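Local coordinates for protein coproheme decarboxylase (Thermus thermophilus, PDB 1VDH) that catalyses the peroxide-dependent oxidative decarboxylation of coproheme to heme b, the last step of coproporphyrin-dependent heme synthesis, at residues G14-H19 with S107-V112; G173-K178 with V214-F219; A27-A32 with A99-R104. One frame throughout, in Å; residues are numbered along the deposited sequence.

Contact 1: G14-H19 with S107-V112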
# COMPACT_ATOMS: atom_id res chain seq x y z
N GLY A 14 5.55 20.98 -24.26
CA GLY A 14 4.82 22.23 -24.23
C GLY A 14 4.72 22.73 -22.80
O GLY A 14 5.71 22.70 -22.05
N TRP A 15 3.54 23.19 -22.41
CA TRP A 15 3.32 23.70 -21.06
C TRP A 15 3.51 22.62 -20.00
O TRP A 15 3.27 21.43 -20.24
CB TRP A 15 1.90 24.26 -20.92
CG TRP A 15 1.72 25.68 -21.37
CD1 TRP A 15 2.70 26.61 -21.60
CD2 TRP A 15 0.47 26.34 -21.64
NE1 TRP A 15 2.13 27.81 -21.97
CE2 TRP A 15 0.77 27.67 -22.01
CE3 TRP A 15 -0.87 25.93 -21.59
CZ2 TRP A 15 -0.23 28.60 -22.34
CZ3 TRP A 15 -1.86 26.85 -21.92
CH2 TRP A 15 -1.53 28.17 -22.29
N HIS A 16 3.96 23.05 -18.82
CA HIS A 16 4.13 22.16 -17.68
C HIS A 16 2.76 22.08 -17.04
O HIS A 16 1.99 23.03 -17.09
CB HIS A 16 5.16 22.73 -16.70
CG HIS A 16 6.56 22.72 -17.23
ND1 HIS A 16 7.64 22.32 -16.47
CD2 HIS A 16 7.05 23.03 -18.46
CE1 HIS A 16 8.74 22.40 -17.21
NE2 HIS A 16 8.41 22.82 -18.41
N VAL A 17 2.45 20.93 -16.45
CA VAL A 17 1.14 20.70 -15.86
C VAL A 17 1.18 20.21 -14.42
O VAL A 17 1.98 19.34 -14.07
CB VAL A 17 0.37 19.63 -16.68
CG1 VAL A 17 -1.08 19.57 -16.24
CG2 VAL A 17 0.48 19.91 -18.18
N LEU A 18 0.29 20.75 -13.60
CA LEU A 18 0.19 20.31 -12.22
C LEU A 18 -1.25 19.96 -11.86
O LEU A 18 -2.16 20.78 -12.03
CB LEU A 18 0.70 21.37 -11.24
CG LEU A 18 0.49 21.02 -9.76
CD1 LEU A 18 1.33 19.80 -9.37
CD2 LEU A 18 0.84 22.21 -8.87
N HIS A 19 -1.46 18.72 -11.45
CA HIS A 19 -2.77 18.28 -10.99
C HIS A 19 -2.65 18.33 -9.48
O HIS A 19 -1.78 17.68 -8.90
CB HIS A 19 -3.07 16.84 -11.43
CG HIS A 19 -3.53 16.73 -12.84
ND1 HIS A 19 -2.66 16.77 -13.91
CD2 HIS A 19 -4.77 16.58 -13.37
CE1 HIS A 19 -3.35 16.64 -15.03
NE2 HIS A 19 -4.63 16.52 -14.73
N SER A 107 -1.55 14.15 -6.43
CA SER A 107 -1.02 15.19 -7.30
C SER A 107 -0.23 14.55 -8.42
O SER A 107 0.09 13.36 -8.36
CB SER A 107 -0.11 16.15 -6.51
OG SER A 107 1.15 15.56 -6.23
N PHE A 108 0.07 15.34 -9.45
CA PHE A 108 0.83 14.84 -10.58
C PHE A 108 1.50 16.00 -11.29
O PHE A 108 0.86 17.02 -11.57
CB PHE A 108 -0.08 14.09 -11.57
CG PHE A 108 0.65 13.11 -12.45
CD1 PHE A 108 1.16 11.93 -11.92
CD2 PHE A 108 0.83 13.37 -13.81
CE1 PHE A 108 1.84 11.02 -12.74
CE2 PHE A 108 1.50 12.47 -14.63
CZ PHE A 108 2.01 11.28 -14.09
N TYR A 109 2.80 15.87 -11.51
CA TYR A 109 3.56 16.89 -12.21
C TYR A 109 3.99 16.29 -13.54
O TYR A 109 4.63 15.24 -13.58
CB TYR A 109 4.78 17.34 -11.40
CG TYR A 109 5.74 18.21 -12.18
CD1 TYR A 109 7.11 17.94 -12.19
CD2 TYR A 109 5.27 19.28 -12.95
CE1 TYR A 109 7.99 18.72 -12.94
CE2 TYR A 109 6.15 20.07 -13.70
CZ TYR A 109 7.50 19.78 -13.69
OH TYR A 109 8.38 20.54 -14.43
N SER A 110 3.64 16.98 -14.63
CA SER A 110 3.97 16.49 -15.96
C SER A 110 4.15 17.64 -16.94
O SER A 110 3.92 18.80 -16.60
CB SER A 110 2.87 15.55 -16.44
OG SER A 110 1.62 16.23 -16.50
N VAL A 111 4.55 17.31 -18.17
CA VAL A 111 4.75 18.30 -19.22
C VAL A 111 4.02 17.87 -20.49
O VAL A 111 4.20 16.74 -20.96
CB VAL A 111 6.26 18.47 -19.55
CG1 VAL A 111 6.45 19.48 -20.68
CG2 VAL A 111 7.04 18.92 -18.32
N VAL A 112 3.18 18.75 -21.04
CA VAL A 112 2.43 18.45 -22.27
C VAL A 112 3.40 17.88 -23.29
O VAL A 112 4.44 18.48 -23.59
CB VAL A 112 1.71 19.71 -22.82
CG1 VAL A 112 1.08 19.41 -24.19
CG2 VAL A 112 0.61 20.14 -21.85
O HOH W 1 0.05 16.85 -14.20
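The imidazole of His16 lies over the methyl CG2 of Val111, which sits 3.9 Å from the ring centroid and only 6° off the ring normal, a CH-pi contact between cross-strand neighbours of a non-hydrogen-bonded pair. CG of His16 is anti to its carbonyl carbon (chi1 -70°), so the ring runs alongside Tyr109 and the two meet rim to rim. The phenol reaches it because its CG is anti to the backbone N (chi1 170°); His16 ND1 and Tyr109 OH form a 2.8 Å hydrogen bond. Leu86 of helix 83-95 covers His16, and Val208 of the second subunit packs on it too. The backbones of strands 10-24 and 102-116 run antiparallel in the sheet of this chlorite dismutase-type, ferredoxin-like fold, joined by paired bonds such as Val17 N to Ser110 O (2.6 Å) and Ser110 N to Val17 O (2.9 Å). Between the Gly14-Val112 and His16-Val111 pairs Trp15 is an extra residue, a beta bulge, with Gly14 N bonded to Val112 O and Val112 N to Trp15 O. On the other face, Val17 CG2 touches Val112 CG2 at 3.7 Å, beta-branched side chains well suited to a strand. A water joins His19 ND1 (2.7 Å), Ser110 OG (2.9 Å) and Phe108 O, to which it donates. His19 NE2 meanwhile bonds to Asp201 and Ser110 OG to Ser188, while Phe108 approaches Pro146 of the predicted Fe-coproporphyrin III (coproheme) site.

Contact 2: G173-K178 with V214-F219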
# COMPACT_ATOMS: atom_id res chain seq x y z
N GLY A 173 -4.92 5.79 -32.50
CA GLY A 173 -5.41 7.07 -32.98
C GLY A 173 -6.69 6.92 -33.79
O GLY A 173 -7.59 7.76 -33.71
N GLU A 174 -6.77 5.84 -34.56
CA GLU A 174 -7.94 5.55 -35.38
C GLU A 174 -9.16 5.28 -34.51
O GLU A 174 -10.23 5.85 -34.73
CB GLU A 174 -7.69 4.33 -36.27
CG GLU A 174 -6.68 4.57 -37.39
CD GLU A 174 -6.33 3.31 -38.16
OE1 GLU A 174 -5.44 3.39 -39.04
OE2 GLU A 174 -6.93 2.24 -37.89
N THR A 175 -8.99 4.42 -33.51
CA THR A 175 -10.06 4.07 -32.59
C THR A 175 -10.64 5.31 -31.90
O THR A 175 -11.86 5.44 -31.76
CB THR A 175 -9.58 3.07 -31.51
OG1 THR A 175 -9.21 1.84 -32.14
CG2 THR A 175 -10.67 2.81 -30.48
N GLY A 176 -9.75 6.23 -31.52
CA GLY A 176 -10.17 7.45 -30.85
C GLY A 176 -10.71 8.55 -31.74
O GLY A 176 -11.24 9.55 -31.24
N ARG A 177 -10.60 8.39 -33.06
CA ARG A 177 -11.08 9.40 -34.00
C ARG A 177 -12.59 9.57 -33.95
O ARG A 177 -13.09 10.69 -34.08
CB ARG A 177 -10.61 9.08 -35.43
CG ARG A 177 -11.14 10.03 -36.50
CD ARG A 177 -10.23 10.07 -37.74
NE ARG A 177 -9.97 8.76 -38.32
CZ ARG A 177 -8.82 8.09 -38.18
NH1 ARG A 177 -7.82 8.62 -37.49
NH2 ARG A 177 -8.67 6.90 -38.74
N LYS A 178 -13.32 8.48 -33.72
CA LYS A 178 -14.77 8.56 -33.65
C LYS A 178 -15.23 9.32 -32.41
O LYS A 178 -16.39 9.71 -32.31
CB LYS A 178 -15.41 7.16 -33.69
CG LYS A 178 -15.22 6.34 -32.42
CD LYS A 178 -16.03 5.04 -32.46
CE LYS A 178 -15.47 4.06 -33.47
NZ LYS A 178 -14.09 3.64 -33.11
N VAL A 214 -12.44 4.88 -23.06
CA VAL A 214 -11.43 4.12 -22.32
C VAL A 214 -11.65 2.62 -22.48
O VAL A 214 -10.71 1.87 -22.71
CB VAL A 214 -11.39 4.54 -20.83
CG1 VAL A 214 -10.46 3.62 -20.03
CG2 VAL A 214 -10.91 5.98 -20.71
N TYR A 215 -12.91 2.19 -22.42
CA TYR A 215 -13.25 0.77 -22.57
C TYR A 215 -12.96 0.29 -24.00
O TYR A 215 -12.32 -0.74 -24.19
CB TYR A 215 -14.71 0.52 -22.21
CG TYR A 215 -15.10 -0.95 -22.10
CD1 TYR A 215 -14.19 -1.91 -21.63
CD2 TYR A 215 -16.38 -1.37 -22.43
CE1 TYR A 215 -14.55 -3.25 -21.49
CE2 TYR A 215 -16.76 -2.72 -22.30
CZ TYR A 215 -15.84 -3.64 -21.83
OH TYR A 215 -16.21 -4.97 -21.71
N GLU A 216 -13.43 1.03 -25.00
CA GLU A 216 -13.18 0.63 -26.38
C GLU A 216 -11.69 0.58 -26.69
O GLU A 216 -11.22 -0.38 -27.31
CB GLU A 216 -13.90 1.54 -27.38
CG GLU A 216 -13.69 1.08 -28.83
CD GLU A 216 -14.54 1.82 -29.85
OE1 GLU A 216 -14.29 1.64 -31.06
OE2 GLU A 216 -15.46 2.55 -29.46
N MET A 217 -10.93 1.57 -26.22
CA MET A 217 -9.49 1.61 -26.46
C MET A 217 -8.72 0.45 -25.85
O MET A 217 -7.65 0.09 -26.34
CB MET A 217 -8.88 2.92 -25.96
CG MET A 217 -9.15 4.10 -26.85
SD MET A 217 -8.29 5.55 -26.24
CE MET A 217 -8.26 6.54 -27.74
N ARG A 218 -9.24 -0.13 -24.77
CA ARG A 218 -8.56 -1.24 -24.12
C ARG A 218 -8.49 -2.48 -25.02
O ARG A 218 -7.67 -3.36 -24.79
CB ARG A 218 -9.20 -1.57 -22.76
CG ARG A 218 -8.25 -2.29 -21.80
CD ARG A 218 -8.55 -1.94 -20.35
NE ARG A 218 -8.33 -0.52 -20.09
CZ ARG A 218 -8.45 0.06 -18.90
NH1 ARG A 218 -8.80 -0.66 -17.83
NH2 ARG A 218 -8.25 1.36 -18.78
N PHE A 219 -9.31 -2.51 -26.07
CA PHE A 219 -9.29 -3.62 -27.02
C PHE A 219 -8.24 -3.44 -28.13
O PHE A 219 -7.98 -4.36 -28.90
CB PHE A 219 -10.68 -3.88 -27.60
CG PHE A 219 -11.67 -4.37 -26.58
CD1 PHE A 219 -12.48 -3.48 -25.90
CD2 PHE A 219 -11.76 -5.73 -26.29
CE1 PHE A 219 -13.38 -3.94 -24.92
CE2 PHE A 219 -12.66 -6.20 -25.32
CZ PHE A 219 -13.47 -5.29 -24.63
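Lys178 and Glu216 reach toward each other tip to tip, between the C-terminal region of helix 162-177 and helix 207-217 of the chlorite dismutase-family domain. Glu216 goes straight out, its CG anti to the backbone N (chi1 -178°) and the rest of the chain extended, so that the carboxylate is carried across to Lys178. Lys178 does the reverse: CG takes the crowded position between backbone N and carbonyl carbon, and bends at chi3 and chi4 fold the chain back toward Thr175. Lys178 NZ forms a salt bridge with Glu216 OE1 at 2.9 Å, approaching from above the carboxylate plane, and donates to Thr175 O at 3.2 Å along a lone pair of that carbonyl. The other oxygen, Glu216 OE2, is bound by Tyr179 OH.

Thr175 crosses Glu216 obliquely. It turns CG2 to the partner helix, where this methyl of Thr175 lies 3.8 Å from Glu216 OE1 and 4.1 Å from Met217 CG. Its hydroxyl turns elsewhere, to Asp220 and Ala171 O, so the branched residue serves both polar and apolar surroundings. Met217 sends an extended chain across, and Met217 CE rests 3.8 Å from Gly176 CA; glycine suits this place because it has no side chain to keep the methyl off the backbone. The same methionine side chain lies beside His172, the predicted axial ligand of the coproheme iron, carried by helix 162-177, and close to Ser223 of the predicted site.

The chemistry is therefore divided: an ion pair of exposed Lys178 and partly exposed Glu216, beside methyl and methionine packing. Lys178 NZ, placed between a carboxylate and a backbone carbonyl, would be expected to stay protonated.

Contact 3: A27-A32 with A99-R104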
# COMPACT_ATOMS: atom_id res chain seq x y z
N ALA A 27 -16.73 18.91 7.84
CA ALA A 27 -17.09 19.23 9.21
C ALA A 27 -16.52 20.56 9.69
O ALA A 27 -17.24 21.39 10.23
CB ALA A 27 -16.65 18.11 10.15
N ARG A 28 -15.22 20.77 9.47
CA ARG A 28 -14.57 22.01 9.88
C ARG A 28 -15.00 23.22 9.08
O ARG A 28 -15.22 24.29 9.64
CB ARG A 28 -13.05 21.87 9.81
CG ARG A 28 -12.41 21.27 11.06
CD ARG A 28 -11.41 22.24 11.67
NE ARG A 28 -10.34 22.60 10.74
CZ ARG A 28 -9.74 23.79 10.69
NH1 ARG A 28 -8.77 24.01 9.81
NH2 ARG A 28 -10.10 24.76 11.52
N TRP A 29 -15.12 23.06 7.76
CA TRP A 29 -15.53 24.16 6.90
C TRP A 29 -16.95 24.65 7.17
O TRP A 29 -17.17 25.84 7.38
CB TRP A 29 -15.39 23.77 5.43
CG TRP A 29 -15.93 24.82 4.50
CD1 TRP A 29 -17.09 24.77 3.78
CD2 TRP A 29 -15.33 26.09 4.21
NE1 TRP A 29 -17.25 25.92 3.06
CE2 TRP A 29 -16.19 26.75 3.30
CE3 TRP A 29 -14.16 26.73 4.62
CZ2 TRP A 29 -15.91 28.03 2.79
CZ3 TRP A 29 -13.88 28.00 4.12
CH2 TRP A 29 -14.75 28.63 3.21
N PHE A 30 -17.90 23.73 7.15
CA PHE A 30 -19.30 24.08 7.37
C PHE A 30 -19.67 24.45 8.81
O PHE A 30 -20.76 24.96 9.06
CB PHE A 30 -20.22 22.98 6.82
CG PHE A 30 -20.20 22.88 5.31
CD1 PHE A 30 -19.36 21.98 4.67
CD2 PHE A 30 -21.01 23.72 4.54
CE1 PHE A 30 -19.31 21.92 3.27
CE2 PHE A 30 -20.96 23.66 3.14
CZ PHE A 30 -20.11 22.76 2.51
N SER A 31 -18.74 24.23 9.74
CA SER A 31 -18.96 24.57 11.14
C SER A 31 -18.20 25.83 11.53
O SER A 31 -18.36 26.35 12.63
CB SER A 31 -18.53 23.42 12.06
OG SER A 31 -19.27 22.25 11.80
N ALA A 32 -17.36 26.31 10.62
CA ALA A 32 -16.55 27.51 10.85
C ALA A 32 -17.42 28.76 10.84
O ALA A 32 -18.47 28.80 10.21
CB ALA A 32 -15.47 27.62 9.80
N ALA A 99 -7.14 26.70 2.36
CA ALA A 99 -6.36 25.46 2.44
C ALA A 99 -6.27 24.89 3.85
O ALA A 99 -5.85 23.74 4.04
CB ALA A 99 -4.97 25.68 1.87
N ARG A 100 -6.62 25.69 4.86
CA ARG A 100 -6.59 25.21 6.24
C ARG A 100 -7.68 24.14 6.39
O ARG A 100 -7.64 23.33 7.31
CB ARG A 100 -6.85 26.35 7.23
CG ARG A 100 -5.85 27.49 7.17
CD ARG A 100 -6.12 28.52 8.28
NE ARG A 100 -5.48 29.81 8.03
CZ ARG A 100 -4.16 30.01 7.93
NH1 ARG A 100 -3.69 31.22 7.70
NH2 ARG A 100 -3.32 28.99 8.07
N TYR A 101 -8.64 24.16 5.47
CA TYR A 101 -9.75 23.21 5.47
C TYR A 101 -9.56 22.13 4.40
O TYR A 101 -10.49 21.39 4.08
CB TYR A 101 -11.07 23.95 5.25
CG TYR A 101 -11.30 25.07 6.23
CD1 TYR A 101 -11.98 24.84 7.43
CD2 TYR A 101 -10.82 26.36 5.97
CE1 TYR A 101 -12.17 25.87 8.35
CE2 TYR A 101 -11.01 27.39 6.89
CZ TYR A 101 -11.68 27.14 8.08
OH TYR A 101 -11.87 28.15 8.99
N LEU A 102 -8.36 22.06 3.84
CA LEU A 102 -8.06 21.08 2.80
C LEU A 102 -6.90 20.17 3.16
O LEU A 102 -5.99 20.55 3.91
CB LEU A 102 -7.71 21.78 1.48
CG LEU A 102 -8.77 22.67 0.83
CD1 LEU A 102 -8.17 23.30 -0.42
CD2 LEU A 102 -10.02 21.86 0.51
N GLY A 103 -6.94 18.96 2.61
CA GLY A 103 -5.88 17.99 2.82
C GLY A 103 -5.47 17.53 1.44
O GLY A 103 -6.33 17.26 0.60
N ARG A 104 -4.17 17.48 1.16
CA ARG A 104 -3.71 17.03 -0.16
C ARG A 104 -3.88 15.52 -0.24
O ARG A 104 -3.38 14.80 0.63
CB ARG A 104 -2.24 17.39 -0.40
CG ARG A 104 -1.91 18.87 -0.34
CD ARG A 104 -0.55 19.17 -0.97
NE ARG A 104 -0.58 19.06 -2.43
CZ ARG A 104 0.34 19.57 -3.25
NH1 ARG A 104 1.40 20.20 -2.75
NH2 ARG A 104 0.19 19.47 -4.56
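Stacking dominates this contact, with Tyr101 held between two flat groups. The guanidinium of Arg28 lies on one face of the phenol, offset toward the rim, the planes only 17° apart and the centres 4.6 Å from each other. Trp29 approaches the opposite face with its edge, Trp29 CE3 standing 3.6 Å from Tyr101 CD2, an edge-to-face pair whose planes meet at 79°. The indole is carried there by a CG anti to the backbone N (chi1 174°). A phenol suits the middle position, since its flat ring offers one face to a planar guanidinium and the other to C-H groups.

One hydrogen bond adds direction. Arg28 NH1 donates to Arg100 O at 2.8 Å; the acceptor lies near the guanidinium plane, but the donor stands well above the carbonyl plane and the bond is bent. It helps set the orientation of the guanidinium. Trp29 NE1 is turned elsewhere, to Leu247 O.

Apolar contact comes from Ala32, small enough to approach the ring: Ala32 CB lies 4.0 Å from Tyr101 CE1. Trp29 also packs on Ala40 and Arg37 of helix 34-56.

The arrangement is a stacked guanidinium on one face and a T-shaped pair on the other, where helix 26-31 meets the start of strand 102-116 in the ferredoxin-like alpha+beta fold of the dimeric alpha-beta barrel clan.

Contact 1 is the core of the three, buried, its centre about 7 Å from that of the chain, against 19 Å for partly buried contact 2 and 25 Å for surface contact 3. Contacts 1 and 3 share strand 102-116, and helix 26-31 follows strand 10-24 in the chain, so contact 3 lies where that helix meets the start of a strand that contact 1 uses further along; contact 2 instead joins two helices. Chemistry follows place: backbone hydrogen bonds and a bridging water in the core, a salt bridge beside methyl packing in contact 2, guanidinium stacking at the surface in contact 3. Contacts 2 and 3 both touch the third subunit, contacts 1 and 3 the second.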